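1-phosphatidylinositol 4,5-bisphosphate phosphodiesterase (Drosophila melanogaster, PDB 6IRB) is a phospholipase C of the beta class, modelled here as a long, almost wholly helical region whose end folds back as an antiparallel hairpin. Local coordinates at residues Ala110-Val115 against Lys199-Phe204; Ala139-Asp144 against Val172-Glu177; Ala118-Leu123 against Leu195-Gln200. The protein carries 2 engineered substitutions. All blocks are in the same frame, centred on the assembly; numbering follows the deposited sequence.

How the contacts relate
All three contacts join the same two elements, helix 18-150 and helix 157-210, which run antiparallel after the turn that links them. Contacts 1 and 3 are neighbours, their centres about 9 Å apart, and share Lys199 and Gln200. Contact 2 lies farther toward the turn, its centre about 42 Å from that of contact 1 and 33 Å from that of contact 3. Contacts 1 and 2 are surface contacts built on selenomethionines, one meeting aliphatic and aromatic groups, the other an aromatic edge and a guanidinium. Contact 3 is partly buried and more polar: its histidine meets an amide on one helix residue and an aliphatic chain on the next.

Contact 1: residues Ala110-Val115 against Lys199-Phe204; sequences ALMLTV and KQIEEF
Selenomethionine Met112 lays its bent end over the seam between Ile201 and Phe204, which stand one helical turn apart on the facing helix. The chain starts toward the facing helix: CG is anti to the backbone N (chi1 -164°), and the chain stays extended until it turns at chi3, so that SE and CE meet different neighbours. SE of Met112 sits 3.7 Å from CB of Phe204 and is 4.5 Å from the centre of its ring, approaching obliquely at 36° from the ring normal, a Met-aromatic contact. The methyl CE of Met112 swings back to Ile201 and rests 3.4 Å from its CG1, with CA of Ile201 also close by. Near Phe204 CB, the carbonyl O of Gln200 comes to 4.1 Å from SE of Met112, with no hydrogen bond. The helices are almost antiparallel, their axes 11.1 Å apart at closest, and the nearest CA atoms are those of Met112 and Ile201, at 8.0 Å.

Phe204 extends the patch along helix 18-150 by packing on Met108 and Lys109. Polar groups frame its other end: Gln200 OE1 accepts a hydrogen bond from NE2 of Gln116, the residue after Val115. No hydrogen bond passes between 110-115 and 199-204 themselves, so this part of the coiled coil rests on apolar packing and the Met-aromatic contact, with the Gln200–Gln116 hydrogen bond at its margin.

Contact 2: residues Ala139-Asp144 against Val172-Glu177; sequences AKMSAD and VKRFME
A side-chain contact at the surface, without hydrogen bonds, part apolar and part against a guanidinium, bridges the two arms of the helical hairpin on the stretch leading to the turn between helix 18-150 and helix 157-210. Selenomethionine Met141 reaches from 139-144 into the angle between Arg174 and Phe175, consecutive residues of the opposing helix. Its chain runs out extended, with CG anti to the backbone N (chi1 -164°), then bends at SE and folds CE toward both partners. The methyl CE of Met141 meets the rim of the Phe175 ring in its plane, 3.3 Å from CE1, making this an edge contact rather than one over the face. Beside it, CE of Met141 is 3.4 Å from NE of Arg174, and SE stands over one face of the guanidinium group.

In this part of the antiparallel coiled coil the axes of the two segments come no closer than 11.5 Å, and the closest CA atoms, those of Ser142 and Val172, are separated by 9.2 Å. Long side chains span the gap, and Ser142 adds only its CB, 4.5 Å from CZ of Phe175 and again at the ring edge. Arg174 also forms a long, weak ion pair through NE with Glu178, on its own helix. A side-chain to backbone hydrogen bond joins the arms just before Ala139, where Gln138 NE2 donates to the carbonyl O of Phe175.

Contact 3: residues Ala118-Leu123 against Leu195-Gln200; sequences AQIKQL and LAHSKQ
His197 projects its ring from 195-200 into the fork between Gln119 and Ile120; the histidine is buried and closely packed, whereas the two residues that flank it are partly exposed. CG1 of Ile120 lies 3.6 Å from CE1 of His197, at an oblique approach, while CD1 of Ile120 comes to 3.6 Å from ND1 near the plane of the ring. CG1 and CD1 of Ile120 thus run past the ND1 and CE1 atoms of the imidazole. From the other prong, CB of Gln119 packs at the ring edge, 3.6 Å from NE2 of His197.

CG of Gln119 is anti to the carbonyl carbon (chi1 -72°), and the extended chain carries OE1 to the ring edge, its amide plane 25° from that of the imidazole. NE2 of His197 donates to OE1 of Gln119 at a modelled angle of 137°; the modelled separation of 2.4 Å is too short to be trusted and leaves the detail of this bond doubtful.

Along the seam of the two helices, Gln116 NE2 donates a hydrogen bond to the carbonyl O of His197 on one side of the contact, and on the other Leu123 packs on Met190 and Leu193 of helix 157-210.

Contact 1: residues Ala110-Val115 against Lys199-Phe204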
loop_
_atom_site.group_PDB
_atom_site.type_symbol
_atom_site.label_atom_id
_atom_site.label_comp_id
_atom_site.label_asym_id
_atom_site.label_seq_id
_atom_site.Cartn_x
_atom_site.Cartn_y
_atom_site.Cartn_z
ATOM N N ALA A 110 -5.170 -16.210 20.203
ATOM C CA ALA A 110 -5.591 -17.610 20.150
ATOM C C ALA A 110 -4.459 -18.532 20.589
ATOM O O ALA A 110 -4.665 -19.451 21.392
ATOM C CB ALA A 110 -6.063 -17.968 18.743
ATOM N N LEU A 111 -3.259 -18.315 20.040
ATOM C CA LEU A 111 -2.107 -19.147 20.374
ATOM C C LEU A 111 -1.849 -19.147 21.870
ATOM O O LEU A 111 -1.500 -20.182 22.451
ATOM C CB LEU A 111 -0.876 -18.647 19.628
ATOM C CG LEU A 111 0.309 -19.603 19.605
ATOM C CD1 LEU A 111 -0.058 -20.855 18.835
ATOM C CD2 LEU A 111 1.517 -18.902 18.988
HETATM N N MSE A 112 -2.026 -17.998 22.509
HETATM C CA MSE A 112 -1.832 -17.905 23.933
HETATM C C MSE A 112 -2.759 -18.831 24.667
HETATM O O MSE A 112 -2.335 -19.685 25.435
HETATM C CB MSE A 112 -2.145 -16.500 24.411
HETATM C CG MSE A 112 -1.633 -16.195 25.780
HETATM SE SE MSE A 112 -1.592 -14.297 26.127
HETATM C CE MSE A 112 -3.521 -14.021 26.248
ATOM N N LEU A 113 -4.046 -18.667 24.368
ATOM C CA LEU A 113 -5.074 -19.399 25.090
ATOM C C LEU A 113 -4.841 -20.895 24.993
ATOM O O LEU A 113 -4.966 -21.618 25.989
ATOM C CB LEU A 113 -6.446 -19.020 24.543
ATOM C CG LEU A 113 -6.872 -17.599 24.907
ATOM C CD1 LEU A 113 -8.326 -17.362 24.540
ATOM C CD2 LEU A 113 -6.634 -17.343 26.391
ATOM N N THR A 114 -4.489 -21.370 23.801
ATOM C CA THR A 114 -4.136 -22.766 23.603
ATOM C C THR A 114 -3.021 -23.194 24.539
ATOM O O THR A 114 -3.225 -24.069 25.386
ATOM C CB THR A 114 -3.742 -23.003 22.158
ATOM O OG1 THR A 114 -4.623 -22.252 21.318
ATOM C CG2 THR A 114 -3.853 -24.480 21.820
ATOM N N VAL A 115 -1.830 -22.614 24.365
ATOM C CA VAL A 115 -0.689 -22.976 25.208
ATOM C C VAL A 115 -1.050 -22.886 26.691
ATOM O O VAL A 115 -0.802 -23.826 27.457
ATOM C CB VAL A 115 0.554 -22.153 24.827
ATOM C CG1 VAL A 115 0.770 -22.250 23.331
ATOM C CG2 VAL A 115 0.393 -20.723 25.167
ATOM N N LYS A 199 -2.309 -13.215 34.464
ATOM C CA LYS A 199 -1.453 -12.050 34.247
ATOM C C LYS A 199 -0.933 -11.980 32.812
ATOM O O LYS A 199 -0.909 -10.898 32.214
ATOM C CB LYS A 199 -0.334 -12.010 35.284
ATOM C CG LYS A 199 -0.798 -11.165 36.489
ATOM C CD LYS A 199 -0.098 -11.460 37.804
ATOM C CE LYS A 199 -0.214 -10.265 38.759
ATOM N NZ LYS A 199 -1.542 -9.567 38.704
ATOM N N GLN A 200 -0.469 -13.103 32.256
ATOM C CA GLN A 200 -0.038 -13.108 30.859
ATOM C C GLN A 200 -1.074 -12.460 29.951
ATOM O O GLN A 200 -0.733 -11.645 29.087
ATOM C CB GLN A 200 0.251 -14.530 30.394
ATOM C CG GLN A 200 1.480 -15.137 31.013
ATOM C CD GLN A 200 1.448 -16.654 31.010
ATOM O OE1 GLN A 200 0.755 -17.267 30.194
ATOM N NE2 GLN A 200 2.245 -17.269 31.886
ATOM N N ILE A 201 -2.348 -12.825 30.134
ATOM C CA ILE A 201 -3.439 -12.263 29.335
ATOM C C ILE A 201 -3.490 -10.750 29.498
ATOM O O ILE A 201 -3.440 -9.989 28.523
ATOM C CB ILE A 201 -4.777 -12.897 29.750
ATOM C CG1 ILE A 201 -4.819 -14.383 29.389
ATOM C CG2 ILE A 201 -5.964 -12.105 29.203
ATOM C CD1 ILE A 201 -5.631 -15.223 30.351
ATOM N N GLU A 202 -3.617 -10.307 30.749
ATOM C CA GLU A 202 -3.643 -8.890 31.078
ATOM C C GLU A 202 -2.486 -8.151 30.427
ATOM O O GLU A 202 -2.686 -7.174 29.698
ATOM C CB GLU A 202 -3.588 -8.757 32.598
ATOM C CG GLU A 202 -3.173 -7.414 33.141
ATOM C CD GLU A 202 -2.682 -7.521 34.580
ATOM O OE1 GLU A 202 -3.057 -8.492 35.283
ATOM O OE2 GLU A 202 -1.910 -6.635 35.001
ATOM N N GLU A 203 -1.264 -8.632 30.653
ATOM C CA GLU A 203 -0.094 -7.973 30.084
ATOM C C GLU A 203 -0.108 -8.028 28.564
ATOM O O GLU A 203 0.228 -7.042 27.900
ATOM C CB GLU A 203 1.181 -8.591 30.639
ATOM C CG GLU A 203 2.392 -7.806 30.246
ATOM C CD GLU A 203 3.130 -7.311 31.454
ATOM O OE1 GLU A 203 3.029 -7.978 32.509
ATOM O OE2 GLU A 203 3.773 -6.242 31.357
ATOM N N PHE A 204 -0.452 -9.183 27.991
ATOM C CA PHE A 204 -0.504 -9.274 26.535
ATOM C C PHE A 204 -1.496 -8.273 25.963
ATOM O O PHE A 204 -1.207 -7.601 24.967
ATOM C CB PHE A 204 -0.876 -10.684 26.072
ATOM C CG PHE A 204 -1.356 -10.742 24.631
ATOM C CD1 PHE A 204 -0.442 -10.885 23.592
ATOM C CD2 PHE A 204 -2.707 -10.642 24.315
ATOM C CE1 PHE A 204 -0.860 -10.938 22.269
ATOM C CE2 PHE A 204 -3.128 -10.687 22.991
ATOM C CZ PHE A 204 -2.206 -10.839 21.971
#

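Contact 2: residues Ala139-Asp144 against Val172-Glu177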
loop_
_atom_site.group_PDB
_atom_site.type_symbol
_atom_site.label_atom_id
_atom_site.label_comp_id
_atom_site.label_asym_id
_atom_site.label_seq_id
_atom_site.Cartn_x
_atom_site.Cartn_y
_atom_site.Cartn_z
ATOM N N ALA A 139 -0.471 -48.187 49.371
ATOM C CA ALA A 139 -0.816 -49.595 49.322
ATOM C C ALA A 139 0.393 -50.463 49.654
ATOM O O ALA A 139 0.286 -51.399 50.456
ATOM C CB ALA A 139 -1.377 -49.946 47.948
ATOM N N LYS A 140 1.563 -50.142 49.088
ATOM C CA LYS A 140 2.713 -51.022 49.271
ATOM C C LYS A 140 3.106 -51.134 50.730
ATOM O O LYS A 140 3.409 -52.230 51.215
ATOM C CB LYS A 140 3.915 -50.544 48.468
ATOM C CG LYS A 140 5.157 -51.366 48.794
ATOM C CD LYS A 140 5.365 -52.468 47.777
ATOM C CE LYS A 140 6.228 -53.586 48.332
ATOM N NZ LYS A 140 6.405 -54.689 47.343
HETATM N N MSE A 141 3.119 -50.020 51.441
HETATM C CA MSE A 141 3.340 -50.107 52.861
HETATM C C MSE A 141 2.340 -51.017 53.533
HETATM O O MSE A 141 2.711 -51.781 54.420
HETATM C CB MSE A 141 3.351 -48.745 53.494
HETATM C CG MSE A 141 3.962 -48.826 54.854
HETATM SE SE MSE A 141 3.950 -47.117 55.698
HETATM C CE MSE A 141 2.824 -46.161 54.429
ATOM N N SER A 142 1.067 -50.895 53.162
ATOM C CA SER A 142 0.036 -51.641 53.875
ATOM C C SER A 142 0.351 -53.130 53.861
ATOM O O SER A 142 0.248 -53.814 54.884
ATOM C CB SER A 142 -1.340 -51.386 53.264
ATOM O OG SER A 142 -2.151 -52.548 53.374
ATOM N N ALA A 143 0.708 -53.655 52.692
ATOM C CA ALA A 143 1.339 -54.967 52.631
ATOM C C ALA A 143 2.570 -55.027 53.529
ATOM O O ALA A 143 2.661 -55.869 54.429
ATOM C CB ALA A 143 1.716 -55.300 51.187
ATOM N N ASP A 144 3.516 -54.105 53.306
ATOM C CA ASP A 144 4.800 -54.135 54.008
ATOM C C ASP A 144 4.628 -54.102 55.523
ATOM O O ASP A 144 5.410 -54.717 56.260
ATOM C CB ASP A 144 5.672 -53.002 53.494
ATOM C CG ASP A 144 6.133 -53.252 52.067
ATOM O OD1 ASP A 144 5.658 -54.244 51.459
ATOM O OD2 ASP A 144 6.942 -52.456 51.542
ATOM N N VAL A 172 -3.561 -45.580 58.660
ATOM C CA VAL A 172 -4.707 -44.910 58.046
ATOM C C VAL A 172 -4.677 -43.421 58.369
ATOM O O VAL A 172 -4.926 -42.581 57.493
ATOM C CB VAL A 172 -6.019 -45.587 58.475
ATOM C CG1 VAL A 172 -7.214 -44.703 58.164
ATOM C CG2 VAL A 172 -6.150 -46.924 57.757
ATOM N N LYS A 173 -4.381 -43.068 59.630
ATOM C CA LYS A 173 -4.136 -41.665 59.973
ATOM C C LYS A 173 -3.100 -41.064 59.038
ATOM O O LYS A 173 -3.330 -40.018 58.422
ATOM C CB LYS A 173 -3.647 -41.531 61.419
ATOM C CG LYS A 173 -4.698 -41.199 62.476
ATOM C CD LYS A 173 -4.009 -40.861 63.808
ATOM C CE LYS A 173 -4.935 -40.971 65.014
ATOM N NZ LYS A 173 -5.609 -39.672 65.283
ATOM N N ARG A 174 -1.959 -41.739 58.901
ATOM C CA ARG A 174 -0.880 -41.239 58.059
ATOM C C ARG A 174 -1.352 -41.146 56.610
ATOM O O ARG A 174 -1.057 -40.164 55.914
ATOM C CB ARG A 174 0.360 -42.122 58.242
ATOM C CG ARG A 174 1.507 -41.940 57.265
ATOM C CD ARG A 174 2.338 -43.227 57.174
ATOM N NE ARG A 174 3.341 -43.203 56.106
ATOM C CZ ARG A 174 4.624 -42.882 56.285
ATOM N NH1 ARG A 174 5.066 -42.557 57.492
ATOM N NH2 ARG A 174 5.465 -42.890 55.255
ATOM N N PHE A 175 -2.069 -42.174 56.135
ATOM C CA PHE A 175 -2.590 -42.163 54.771
ATOM C C PHE A 175 -3.490 -40.970 54.534
ATOM O O PHE A 175 -3.463 -40.363 53.461
ATOM C CB PHE A 175 -3.400 -43.428 54.502
ATOM C CG PHE A 175 -2.593 -44.689 54.486
ATOM C CD1 PHE A 175 -1.210 -44.656 54.550
ATOM C CD2 PHE A 175 -3.222 -45.921 54.399
ATOM C CE1 PHE A 175 -0.476 -45.827 54.524
ATOM C CE2 PHE A 175 -2.487 -47.097 54.374
ATOM C CZ PHE A 175 -1.114 -47.048 54.436
HETATM N N MSE A 176 -4.293 -40.623 55.521
HETATM C CA MSE A 176 -5.185 -39.488 55.402
HETATM C C MSE A 176 -4.454 -38.159 55.455
HETATM O O MSE A 176 -4.792 -37.245 54.707
HETATM C CB MSE A 176 -6.271 -39.585 56.454
HETATM C CG MSE A 176 -7.358 -40.533 55.991
HETATM SE SE MSE A 176 -8.324 -41.420 57.415
HETATM C CE MSE A 176 -10.084 -40.611 57.165
ATOM N N GLU A 177 -3.484 -38.022 56.361
ATOM C CA GLU A 177 -2.710 -36.785 56.399
ATOM C C GLU A 177 -1.941 -36.596 55.093
ATOM O O GLU A 177 -1.921 -35.500 54.520
ATOM C CB GLU A 177 -1.769 -36.777 57.601
ATOM C CG GLU A 177 -2.451 -37.030 58.951
ATOM C CD GLU A 177 -3.834 -36.391 59.083
ATOM O OE1 GLU A 177 -3.943 -35.301 59.691
ATOM O OE2 GLU A 177 -4.823 -36.998 58.611
#

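Contact 3: residues Ala118-Leu123 against Leu195-Gln200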
loop_
_atom_site.group_PDB
_atom_site.type_symbol
_atom_site.label_atom_id
_atom_site.label_comp_id
_atom_site.label_asym_id
_atom_site.label_seq_id
_atom_site.Cartn_x
_atom_site.Cartn_y
_atom_site.Cartn_z
ATOM N N ALA A 118 -2.877 -25.739 27.350
ATOM C CA ALA A 118 -1.986 -26.893 27.302
ATOM C C ALA A 118 -1.212 -27.062 28.604
ATOM O O ALA A 118 -0.947 -28.195 29.019
ATOM C CB ALA A 118 -1.024 -26.764 26.124
ATOM N N GLN A 119 -0.839 -25.961 29.263
ATOM C CA GLN A 119 -0.141 -26.085 30.538
ATOM C C GLN A 119 -1.079 -26.599 31.626
ATOM O O GLN A 119 -0.720 -27.488 32.411
ATOM C CB GLN A 119 0.475 -24.747 30.967
ATOM C CG GLN A 119 1.696 -24.274 30.189
ATOM C CD GLN A 119 1.957 -22.780 30.340
ATOM O OE1 GLN A 119 1.430 -22.128 31.243
ATOM N NE2 GLN A 119 2.845 -22.253 29.511
ATOM N N ILE A 120 -2.264 -25.992 31.723
ATOM C CA ILE A 120 -3.321 -26.474 32.614
ATOM C C ILE A 120 -3.520 -27.984 32.488
ATOM O O ILE A 120 -3.471 -28.720 33.480
ATOM C CB ILE A 120 -4.627 -25.702 32.352
ATOM C CG1 ILE A 120 -4.440 -24.217 32.680
ATOM C CG2 ILE A 120 -5.755 -26.261 33.179
ATOM C CD1 ILE A 120 -4.345 -23.901 34.172
ATOM N N LYS A 121 -3.692 -28.482 31.265
ATOM C CA LYS A 121 -3.934 -29.916 31.143
ATOM C C LYS A 121 -2.692 -30.705 31.513
ATOM O O LYS A 121 -2.799 -31.810 32.048
ATOM C CB LYS A 121 -4.394 -30.277 29.734
ATOM C CG LYS A 121 -4.628 -31.767 29.535
ATOM C CD LYS A 121 -5.990 -32.062 28.946
ATOM C CE LYS A 121 -6.135 -33.544 28.604
ATOM N NZ LYS A 121 -4.980 -34.063 27.804
ATOM N N GLN A 122 -1.513 -30.157 31.236
ATOM C CA GLN A 122 -0.284 -30.830 31.626
ATOM C C GLN A 122 -0.202 -30.945 33.140
ATOM O O GLN A 122 0.254 -31.964 33.674
ATOM C CB GLN A 122 0.915 -30.062 31.080
ATOM C CG GLN A 122 1.415 -30.575 29.751
ATOM C CD GLN A 122 2.695 -29.903 29.312
ATOM O OE1 GLN A 122 3.344 -29.202 30.090
ATOM N NE2 GLN A 122 3.059 -30.105 28.051
ATOM N N LEU A 123 -0.625 -29.900 33.849
ATOM C CA LEU A 123 -0.644 -29.967 35.304
ATOM C C LEU A 123 -1.695 -30.950 35.805
ATOM O O LEU A 123 -1.375 -31.887 36.545
ATOM C CB LEU A 123 -0.886 -28.584 35.898
ATOM C CG LEU A 123 -0.340 -28.515 37.325
ATOM C CD1 LEU A 123 1.074 -29.083 37.373
ATOM C CD2 LEU A 123 -0.425 -27.119 37.951
ATOM N N LEU A 195 -2.949 -18.202 37.966
ATOM C CA LEU A 195 -2.588 -16.794 38.136
ATOM C C LEU A 195 -1.542 -16.345 37.130
ATOM O O LEU A 195 -1.563 -15.186 36.703
ATOM C CB LEU A 195 -2.103 -16.503 39.555
ATOM C CG LEU A 195 -3.164 -16.490 40.662
ATOM C CD1 LEU A 195 -2.689 -15.673 41.864
ATOM C CD2 LEU A 195 -4.480 -15.944 40.127
ATOM N N ALA A 196 -0.607 -17.216 36.761
ATOM C CA ALA A 196 0.342 -16.831 35.730
ATOM C C ALA A 196 -0.378 -16.603 34.411
ATOM O O ALA A 196 -0.170 -15.583 33.744
ATOM C CB ALA A 196 1.423 -17.901 35.585
ATOM N N HIS A 197 -1.261 -17.532 34.037
ATOM C CA HIS A 197 -2.021 -17.391 32.799
ATOM C C HIS A 197 -2.813 -16.093 32.794
ATOM O O HIS A 197 -2.813 -15.353 31.803
ATOM C CB HIS A 197 -2.922 -18.604 32.594
ATOM C CG HIS A 197 -2.168 -19.859 32.262
ATOM N ND1 HIS A 197 -2.493 -21.088 32.793
ATOM C CD2 HIS A 197 -1.088 -20.070 31.470
ATOM C CE1 HIS A 197 -1.661 -22.005 32.329
ATOM N NE2 HIS A 197 -0.797 -21.413 31.525
ATOM N N SER A 198 -3.518 -15.818 33.892
ATOM C CA SER A 198 -4.285 -14.584 34.008
ATOM C C SER A 198 -3.424 -13.353 33.745
ATOM O O SER A 198 -3.784 -12.494 32.933
ATOM C CB SER A 198 -4.920 -14.491 35.390
ATOM O OG SER A 198 -6.050 -13.639 35.356
ATOM N N LYS A 199 -2.309 -13.215 34.464
ATOM C CA LYS A 199 -1.453 -12.050 34.247
ATOM C C LYS A 199 -0.933 -11.980 32.812
ATOM O O LYS A 199 -0.909 -10.898 32.214
ATOM C CB LYS A 199 -0.334 -12.010 35.284
ATOM C CG LYS A 199 -0.798 -11.165 36.489
ATOM C CD LYS A 199 -0.098 -11.460 37.804
ATOM C CE LYS A 199 -0.214 -10.265 38.759
ATOM N NZ LYS A 199 -1.542 -9.567 38.704
ATOM N N GLN A 200 -0.469 -13.103 32.256
ATOM C CA GLN A 200 -0.038 -13.108 30.859
ATOM C C GLN A 200 -1.074 -12.460 29.951
ATOM O O GLN A 200 -0.733 -11.645 29.087
ATOM C CB GLN A 200 0.251 -14.530 30.394
ATOM C CG GLN A 200 1.480 -15.137 31.013
ATOM C CD GLN A 200 1.448 -16.654 31.010
ATOM O OE1 GLN A 200 0.755 -17.267 30.194
ATOM N NE2 GLN A 200 2.245 -17.269 31.886
#